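Local coordinates for protein adhesin (Streptococcus sanguinis SK1 = NCTC 7863, PDB 6VT2) that probably mediates bacterial adhesion by binding sialoglycans through two tandem Siglec-like modules of a serine-rich repeat adhesin, at residues A[2-10]-A[100-110]. Sequence-based numbering, arbitrary orientation. Where two conformers were deposited one is given.
Sequences DTTPPTITL and VRAEDAAGNIT. With CA (calcium ion), chain H.
Asp-2 and Asp-104 converge on one calcium ion from opposing sides, their carboxylate planes turned 64° apart. Asp-2 spreads both oxygens over the metal, OD1 and OD2 each 2.7 Å from it, whereas Asp-104 binds with OD2 alone at a much shorter 2.1 Å. The carbonyl O of Thr-4 and a water add two more ligands, and Asp-30, just after strand 21-29, completes the site. With three carboxylates around it, the ion probably offsets their mutual repulsion.

Asn-108 ties both sides of the site together through its amide nitrogen. ND2 gives a nearly straight bond (178°) to the syn lone pair of Asp-104 OD2, the same oxygen that binds the metal. A second bond, from Asn-108 ND2 to Asp-2 O at 3.1 Å, arrives from above the carbonyl plane. Both acceptors lie close to the plane of the amide, fixing its rotation. An Asx turn, Thr-4 N to Asp-2 OD1, sets the N-terminal ligands, while Asp-104 opens a type I turn running to Gly-107. With CG of Asp-104 between its backbone N and carbonyl carbon (chi1 69°), the carboxylate presents OD2 to the metal and OD1 to Asn-108 N.

Past the metal, the contact runs into the edge of a beta-sandwich, consistent with the V-set-like fold of Siglec-like modules, where strand 7-9, outermost in one sheet, faces strand 95-104 of the other. Pro-6 lays its ring against Ala-102 and the backbone leading to Asp-104. Ile-8 CD1 reaches Ala-102 CB at 3.8 Å, and Leu-10 CD1 meets Val-100 CG2 tip to tip. Thr-110 borders the same layer, its methyl against Ile-8 CD1 and its OG1 accepting from Ala-102 N. Behind, Arg-101 grips Thr-110 O side-on with NE and NH2, Ile-109 CD1 lying over its guanidinium face; a salt bridge to Asp-47 holds the same arginine.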
loop_
_atom_site.group_PDB
_atom_site.type_symbol
_atom_site.label_atom_id
_atom_site.label_comp_id
_atom_site.label_asym_id
_atom_site.label_seq_id
_atom_site.Cartn_x
_atom_site.Cartn_y
_atom_site.Cartn_z
ATOM N N ASP A 2 15.410 6.247 66.967
ATOM C CA ASP A 2 14.927 5.423 65.856
ATOM C C ASP A 2 15.250 3.956 66.111
ATOM O O ASP A 2 16.398 3.663 66.206
ATOM C CB ASP A 2 15.613 5.989 64.636
ATOM C CG ASP A 2 15.014 5.438 63.426
ATOM O OD1 ASP A 2 14.252 4.473 63.577
ATOM O OD2 ASP A 2 15.294 6.025 62.413
ATOM N N THR A 3 14.229 3.101 66.231
ATOM C CA THR A 3 14.401 1.649 66.447
ATOM C C THR A 3 13.644 0.895 65.362
ATOM O O THR A 3 13.395 -0.283 65.535
ATOM C CB THR A 3 13.934 1.298 67.858
ATOM O OG1 THR A 3 12.593 1.741 68.042
ATOM C CG2 THR A 3 14.802 1.946 68.917
ATOM N N THR A 4 13.330 1.582 64.280
ATOM C CA THR A 4 12.467 0.946 63.266
ATOM C C THR A 4 13.247 0.745 61.987
ATOM O O THR A 4 13.670 1.564 61.547
ATOM C CB THR A 4 11.285 1.868 62.970
ATOM O OG1 THR A 4 10.597 2.010 64.210
ATOM C CG2 THR A 4 10.330 1.267 61.963
ATOM N N PRO A 5 13.365 -0.432 61.406
ATOM C CA PRO A 5 14.087 -0.524 60.157
ATOM C C PRO A 5 13.325 0.090 58.982
ATOM O O PRO A 5 12.206 0.362 59.118
ATOM C CB PRO A 5 14.265 -2.035 60.038
ATOM C CG PRO A 5 13.130 -2.652 60.789
ATOM C CD PRO A 5 12.834 -1.686 61.909
ATOM N N PRO A 6 13.996 0.320 57.839
ATOM C CA PRO A 6 13.345 0.871 56.692
ATOM C C PRO A 6 12.242 -0.010 56.105
ATOM O O PRO A 6 12.224 -1.146 56.394
ATOM C CB PRO A 6 14.437 1.007 55.623
ATOM C CG PRO A 6 15.712 1.016 56.401
ATOM C CD PRO A 6 15.434 0.142 57.596
ATOM N N THR A 7 11.360 0.617 55.351
ATOM C CA THR A 7 10.240 -0.031 54.670
ATOM C C THR A 7 10.654 -0.257 53.222
ATOM O O THR A 7 10.967 0.705 52.580
ATOM C CB THR A 7 8.979 0.823 54.773
ATOM O OG1 THR A 7 8.668 0.975 56.151
ATOM C CG2 THR A 7 7.799 0.216 54.048
ATOM N N ILE A 8 10.563 -1.498 52.765
ATOM C CA ILE A 8 11.000 -1.884 51.430
ATOM C C ILE A 8 9.786 -2.345 50.640
ATOM O O ILE A 8 9.011 -3.176 51.123
ATOM C CB ILE A 8 12.035 -3.024 51.484
ATOM C CG1 ILE A 8 13.226 -2.683 52.351
ATOM C CG2 ILE A 8 12.522 -3.385 50.071
ATOM C CD1 ILE A 8 14.084 -3.825 52.636
ATOM N N THR A 9 9.687 -1.770 49.435
ATOM C CA THR A 9 8.594 -2.059 48.511
ATOM C C THR A 9 9.199 -2.619 47.192
ATOM O O THR A 9 10.148 -2.050 46.744
ATOM C CB THR A 9 7.684 -0.871 48.210
ATOM O OG1 THR A 9 7.098 -0.534 49.464
ATOM C CG2 THR A 9 6.597 -1.227 47.239
ATOM N N LEU A 10 8.791 -3.821 46.798
ATOM C CA LEU A 10 9.423 -4.409 45.584
ATOM C C LEU A 10 8.476 -5.441 44.979
ATOM O O LEU A 10 7.617 -5.880 45.679
ATOM C CB LEU A 10 10.773 -5.017 45.953
ATOM C CG LEU A 10 10.732 -6.394 46.599
ATOM C CD1 LEU A 10 12.137 -6.964 46.635
ATOM C CD2 LEU A 10 10.141 -6.328 47.986
ATOM N N VAL A 100 15.984 -8.891 49.827
ATOM C CA VAL A 100 16.365 -7.487 49.824
ATOM C C VAL A 100 16.292 -6.978 51.255
ATOM O O VAL A 100 15.272 -7.124 51.924
ATOM C CB VAL A 100 15.492 -6.670 48.868
ATOM C CG1 VAL A 100 15.975 -5.259 48.881
ATOM C CG2 VAL A 100 15.532 -7.226 47.452
ATOM N N ARG A 101 17.389 -6.347 51.694
ATOM C CA ARG A 101 17.425 -5.795 53.031
ATOM C C ARG A 101 17.867 -4.342 52.963
ATOM O O ARG A 101 18.514 -3.971 52.088
ATOM C CB ARG A 101 18.403 -6.550 53.928
ATOM C CG ARG A 101 18.139 -8.043 53.984
ATOM C CD ARG A 101 19.173 -8.635 54.906
ATOM N NE ARG A 101 18.837 -8.462 56.298
ATOM C CZ ARG A 101 19.584 -8.908 57.284
ATOM N NH1 ARG A 101 20.716 -9.517 57.035
ATOM N NH2 ARG A 101 19.215 -8.758 58.537
ATOM N N ALA A 102 17.436 -3.592 53.941
ATOM C CA ALA A 102 17.869 -2.213 53.989
ATOM C C ALA A 102 18.173 -1.846 55.431
ATOM O O ALA A 102 17.568 -2.388 56.358
ATOM C CB ALA A 102 16.818 -1.268 53.418
ATOM N N GLU A 103 19.106 -0.910 55.606
ATOM C CA GLU A 103 19.523 -0.453 56.933
ATOM C C GLU A 103 19.535 1.059 56.982
ATOM O O GLU A 103 20.012 1.709 56.041
ATOM C CB GLU A 103 20.884 -1.014 57.215
ATOM C CG GLU A 103 21.410 -0.644 58.641
ATOM C CD GLU A 103 22.793 -1.224 58.813
ATOM O OE1 GLU A 103 23.677 -0.507 59.312
ATOM O OE2 GLU A 103 23.030 -2.388 58.379
ATOM N N ASP A 104 18.982 1.607 58.064
ATOM C CA ASP A 104 18.943 3.054 58.248
ATOM C C ASP A 104 20.240 3.508 58.920
ATOM O O ASP A 104 21.157 2.721 59.184
ATOM C CB ASP A 104 17.661 3.492 58.982
ATOM C CG ASP A 104 17.584 3.076 60.440
ATOM O OD1 ASP A 104 18.626 2.665 60.959
ATOM O OD2 ASP A 104 16.419 3.172 60.952
ATOM N N ALA A 105 20.360 4.826 59.121
ATOM C CA ALA A 105 21.625 5.305 59.651
ATOM C C ALA A 105 21.777 4.994 61.122
ATOM O O ALA A 105 22.902 4.959 61.621
ATOM C CB ALA A 105 21.760 6.813 59.436
ATOM N N ALA A 106 20.684 4.664 61.808
ATOM C CA ALA A 106 20.741 4.261 63.198
ATOM C C ALA A 106 21.136 2.800 63.354
ATOM O O ALA A 106 21.272 2.315 64.482
ATOM C CB ALA A 106 19.383 4.552 63.859
ATOM N N GLY A 107 21.292 2.070 62.238
ATOM C CA GLY A 107 21.725 0.701 62.269
ATOM C C GLY A 107 20.607 -0.308 62.287
ATOM O O GLY A 107 20.878 -1.520 62.420
ATOM N N ASN A 108 19.364 0.143 62.153
ATOM C CA ASN A 108 18.236 -0.763 62.110
ATOM C C ASN A 108 18.177 -1.412 60.739
ATOM O O ASN A 108 17.978 -0.713 59.750
ATOM C CB ASN A 108 16.926 -0.045 62.367
ATOM C CG ASN A 108 16.941 0.681 63.690
ATOM O OD1 ASN A 108 17.091 0.077 64.778
ATOM N ND2 ASN A 108 16.784 1.971 63.605
ATOM N N ILE A 109 18.357 -2.732 60.667
ATOM C CA ILE A 109 18.341 -3.430 59.361
ATOM C C ILE A 109 17.089 -4.289 59.353
ATOM O O ILE A 109 16.669 -4.730 60.361
ATOM C CB ILE A 109 19.621 -4.245 59.124
ATOM C CG1 ILE A 109 19.643 -4.901 57.740
ATOM C CG2 ILE A 109 19.771 -5.291 60.190
ATOM C CD1 ILE A 109 20.952 -5.479 57.333
ATOM N N THR A 110 16.512 -4.476 58.186
ATOM C CA THR A 110 15.316 -5.303 58.061
ATOM C C THR A 110 15.717 -6.738 58.389
ATOM O O THR A 110 16.762 -7.154 58.034
ATOM C CB THR A 110 14.692 -5.099 56.692
ATOM O OG1 THR A 110 15.690 -5.373 55.738
ATOM C CG2 THR A 110 14.188 -3.691 56.500
HETATM CA CA CA H . 14.476 3.908 60.964
HETATM O O HOH W 1 17.896 6.199 61.361
HETATM O O HOH W 2 12.357 4.840 61.227
#